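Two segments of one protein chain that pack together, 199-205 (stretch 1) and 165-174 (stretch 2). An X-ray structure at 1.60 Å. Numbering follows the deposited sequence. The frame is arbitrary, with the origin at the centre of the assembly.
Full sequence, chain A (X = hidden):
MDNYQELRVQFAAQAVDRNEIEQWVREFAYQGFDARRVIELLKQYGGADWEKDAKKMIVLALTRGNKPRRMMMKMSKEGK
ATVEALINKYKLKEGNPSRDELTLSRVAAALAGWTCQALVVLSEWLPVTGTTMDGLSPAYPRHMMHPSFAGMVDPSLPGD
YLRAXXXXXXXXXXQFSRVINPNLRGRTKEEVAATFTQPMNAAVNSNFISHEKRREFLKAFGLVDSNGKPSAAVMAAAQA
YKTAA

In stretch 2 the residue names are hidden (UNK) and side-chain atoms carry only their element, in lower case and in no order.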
# COMPACT_ATOMS: atom_id res chain seq x y z
N PRO A 199 1.89 4.92 30.83
CA PRO A 199 3.05 5.42 31.59
C PRO A 199 2.69 6.51 32.61
O PRO A 199 3.36 6.61 33.64
CB PRO A 199 3.98 5.97 30.51
CG PRO A 199 3.13 6.18 29.32
CD PRO A 199 2.07 5.13 29.38
N MET A 200 1.65 7.30 32.32
CA MET A 200 1.17 8.32 33.26
C MET A 200 0.71 7.67 34.56
O MET A 200 1.21 8.00 35.64
CB MET A 200 0.03 9.15 32.64
CG MET A 200 -0.49 10.29 33.53
SD MET A 200 -1.96 11.15 32.91
CE MET A 200 -3.21 9.87 33.08
N ASN A 201 -0.22 6.71 34.46
CA ASN A 201 -0.76 6.04 35.64
C ASN A 201 0.28 5.24 36.42
O ASN A 201 0.22 5.17 37.65
CB ASN A 201 -1.96 5.17 35.27
CG ASN A 201 -3.19 5.98 34.91
OD1 ASN A 201 -3.44 7.06 35.46
ND2 ASN A 201 -3.98 5.46 33.98
N ALA A 202 1.23 4.63 35.71
CA ALA A 202 2.33 3.91 36.35
C ALA A 202 3.14 4.81 37.28
O ALA A 202 3.44 4.42 38.41
CB ALA A 202 3.24 3.27 35.29
N ALA A 203 3.48 6.01 36.82
CA ALA A 203 4.22 6.96 37.64
C ALA A 203 3.37 7.52 38.78
O ALA A 203 3.86 7.71 39.89
CB ALA A 203 4.80 8.08 36.78
N VAL A 204 2.09 7.76 38.50
CA VAL A 204 1.15 8.28 39.51
C VAL A 204 1.05 7.30 40.69
O VAL A 204 0.98 7.73 41.84
CB VAL A 204 -0.25 8.55 38.91
CG1 VAL A 204 -1.28 8.83 40.01
CG2 VAL A 204 -0.19 9.72 37.93
N ASN A 205 1.07 6.01 40.38
CA ASN A 205 0.85 4.96 41.38
C ASN A 205 2.10 4.22 41.86
O ASN A 205 2.00 3.26 42.63
CB ASN A 205 -0.19 3.96 40.86
CG ASN A 205 -1.57 4.57 40.70
OD1 ASN A 205 -2.12 5.16 41.64
ND2 ASN A 205 -2.15 4.42 39.52
N UNK A 165 -6.27 17.28 38.54
CA UNK A 165 -4.82 17.33 38.35
C UNK A 165 -4.41 16.55 37.10
O UNK A 165 -3.62 17.04 36.29
c UNK A 165 -2.60 16.43 39.29
c UNK A 165 -4.12 17.83 40.76
c UNK A 165 -4.06 16.81 39.62
c UNK A 165 -3.26 19.08 40.59
N UNK A 166 -4.95 15.34 36.96
CA UNK A 166 -4.61 14.46 35.84
C UNK A 166 -5.18 14.94 34.51
O UNK A 166 -4.49 14.89 33.49
c UNK A 166 -4.71 10.88 37.44
c UNK A 166 -5.01 13.01 36.13
c UNK A 166 -4.21 12.30 37.22
c UNK A 166 -2.71 12.30 36.91
N UNK A 167 -6.42 15.43 34.52
CA UNK A 167 -7.04 16.00 33.32
C UNK A 167 -6.26 17.23 32.84
O UNK A 167 -5.99 17.36 31.64
c UNK A 167 -9.44 15.17 33.65
o UNK A 167 -10.60 15.35 34.07
o UNK A 167 -9.03 14.05 33.29
c UNK A 167 -8.51 16.38 33.58
N UNK A 168 -5.89 18.11 33.77
CA UNK A 168 -5.08 19.29 33.46
C UNK A 168 -3.74 18.91 32.83
O UNK A 168 -3.33 19.50 31.83
c UNK A 168 -4.86 20.14 34.71
N UNK A 169 -3.07 17.92 33.42
CA UNK A 169 -1.80 17.39 32.91
C UNK A 169 -2.00 16.74 31.53
O UNK A 169 -1.15 16.88 30.65
n UNK A 169 1.60 14.25 32.90
c UNK A 169 0.02 15.67 33.44
c UNK A 169 -1.22 16.38 33.92
c UNK A 169 2.07 15.46 32.66
c UNK A 169 0.32 14.35 33.39
n UNK A 169 1.14 16.34 32.99
N UNK A 170 -3.13 16.06 31.36
CA UNK A 170 -3.46 15.38 30.10
C UNK A 170 -3.66 16.33 28.92
O UNK A 170 -3.46 15.94 27.77
o UNK A 170 -4.39 13.40 31.16
c UNK A 170 -4.68 14.47 30.28
N UNK A 171 -4.04 17.58 29.21
CA UNK A 171 -4.15 18.61 28.17
C UNK A 171 -2.79 18.81 27.50
O UNK A 171 -2.71 18.83 26.27
c UNK A 171 -4.97 21.04 27.69
c UNK A 171 -4.69 19.93 28.72
c UNK A 171 -6.24 20.75 26.89
c UNK A 171 -5.05 22.41 28.35
N UNK A 172 -1.74 18.95 28.31
CA UNK A 172 -0.37 19.02 27.80
C UNK A 172 0.05 17.74 27.07
O UNK A 172 0.65 17.81 26.00
c UNK A 172 2.03 18.84 28.63
c UNK A 172 2.91 19.56 27.82
c UNK A 172 4.59 17.87 28.08
c UNK A 172 2.47 17.62 29.16
c UNK A 172 3.74 17.13 28.88
c UNK A 172 0.63 19.34 28.92
c UNK A 172 4.19 19.08 27.54
o UNK A 172 5.85 17.38 27.82
N UNK A 173 -0.25 16.58 27.66
CA UNK A 173 0.16 15.30 27.10
C UNK A 173 -0.45 15.06 25.73
O UNK A 173 0.17 14.43 24.87
c UNK A 173 0.03 12.88 30.18
c UNK A 173 2.10 13.68 29.02
c UNK A 173 0.64 13.98 29.33
c UNK A 173 -0.18 14.14 28.04
N UNK A 174 -1.67 15.57 25.54
CA UNK A 174 -2.36 15.51 24.25
C UNK A 174 -1.60 16.29 23.17
O UNK A 174 -1.39 15.79 22.07
c UNK A 174 -3.79 16.04 24.40
c UNK A 174 -4.70 16.13 23.17
c UNK A 174 -4.97 14.75 22.57
c UNK A 174 -6.01 16.81 23.54

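Position 165 carries four side-chain carbons, forked at the first, with one arm two carbons long. This beta-branched pattern is isoleucine, and Ile-165 stays out of reach of stretch 1.

Position 166 also has four carbons, but the fork comes at the second, and its CA-to-CB bond points toward stretch 1. One branch end lies against Val-204 and the sulfur of Met-200. The residue is leucine; CD2 of Leu-166 is 3.7 Å from CG2 of Val-204 and 4.2 Å from SD of Met-200.

At position 167 there are two carbons, the second bearing two oxygens. This short carboxylate is aspartate; Asp-167 directs its CA-to-CB bond away from stretch 1 and makes no contact with it. Position 168 has a single carbon and is therefore alanine, Ala-168, again out of reach.

Position 169 shows one carbon followed by a five-membered ring of three carbons and two nitrogens, an imidazole, with the sulfur of Met-200 at the ring's edge. The residue is histidine; SD of Met-200 is 4.0 Å from CD2 of His-169 and 5.0 Å from the ring centroid, 74° off the ring normal. ND1 of His-169 is hydrogen-bonded elsewhere in the structure.

One carbon and one oxygen make up the side chain at position 170, and the oxygen lies near the sulfur of Met-200. This hydroxymethyl group is that of serine. OG of Ser-170 donates a hydrogen bond to O of Leu-166 at 2.8 Å, which folds the hydroxyl back onto its own helix, and it lies 3.7 Å from SD of Met-200.

Position 171 has four carbons forked at the second: leucine. Leu-171 does not reach stretch 1. Nor does position 172, where one carbon leads to a six-carbon ring bearing an oxygen, the phenol of tyrosine, Tyr-172.

Position 173 repeats the four-carbon pattern forked at the second; its CA-to-CB bond points toward stretch 1, and a branch end lies beside the sulfur of Met-200. It is leucine, and CD1 of Leu-173 is 3.8 Å from SD of Met-200. Position 174, with the same forked four-carbon side chain, is likewise leucine; Leu-174 remains out of reach.

The contact rests on one extended side chain. The helix axes approach no closer than 12.4 Å, at an angle of 139°, and Met-200, with chi1 and chi2 both t, spans the gap as a knob among Leu-166, His-169, Ser-170 and Leu-173. Val-204, one turn further along, adds a second apolar contact to Leu-166. No hydrogen bond crosses between the stretches, so the small interface of 218 Å² depends on side-chain packing.

Stretch 2 165-174: ILDAHSLYLL
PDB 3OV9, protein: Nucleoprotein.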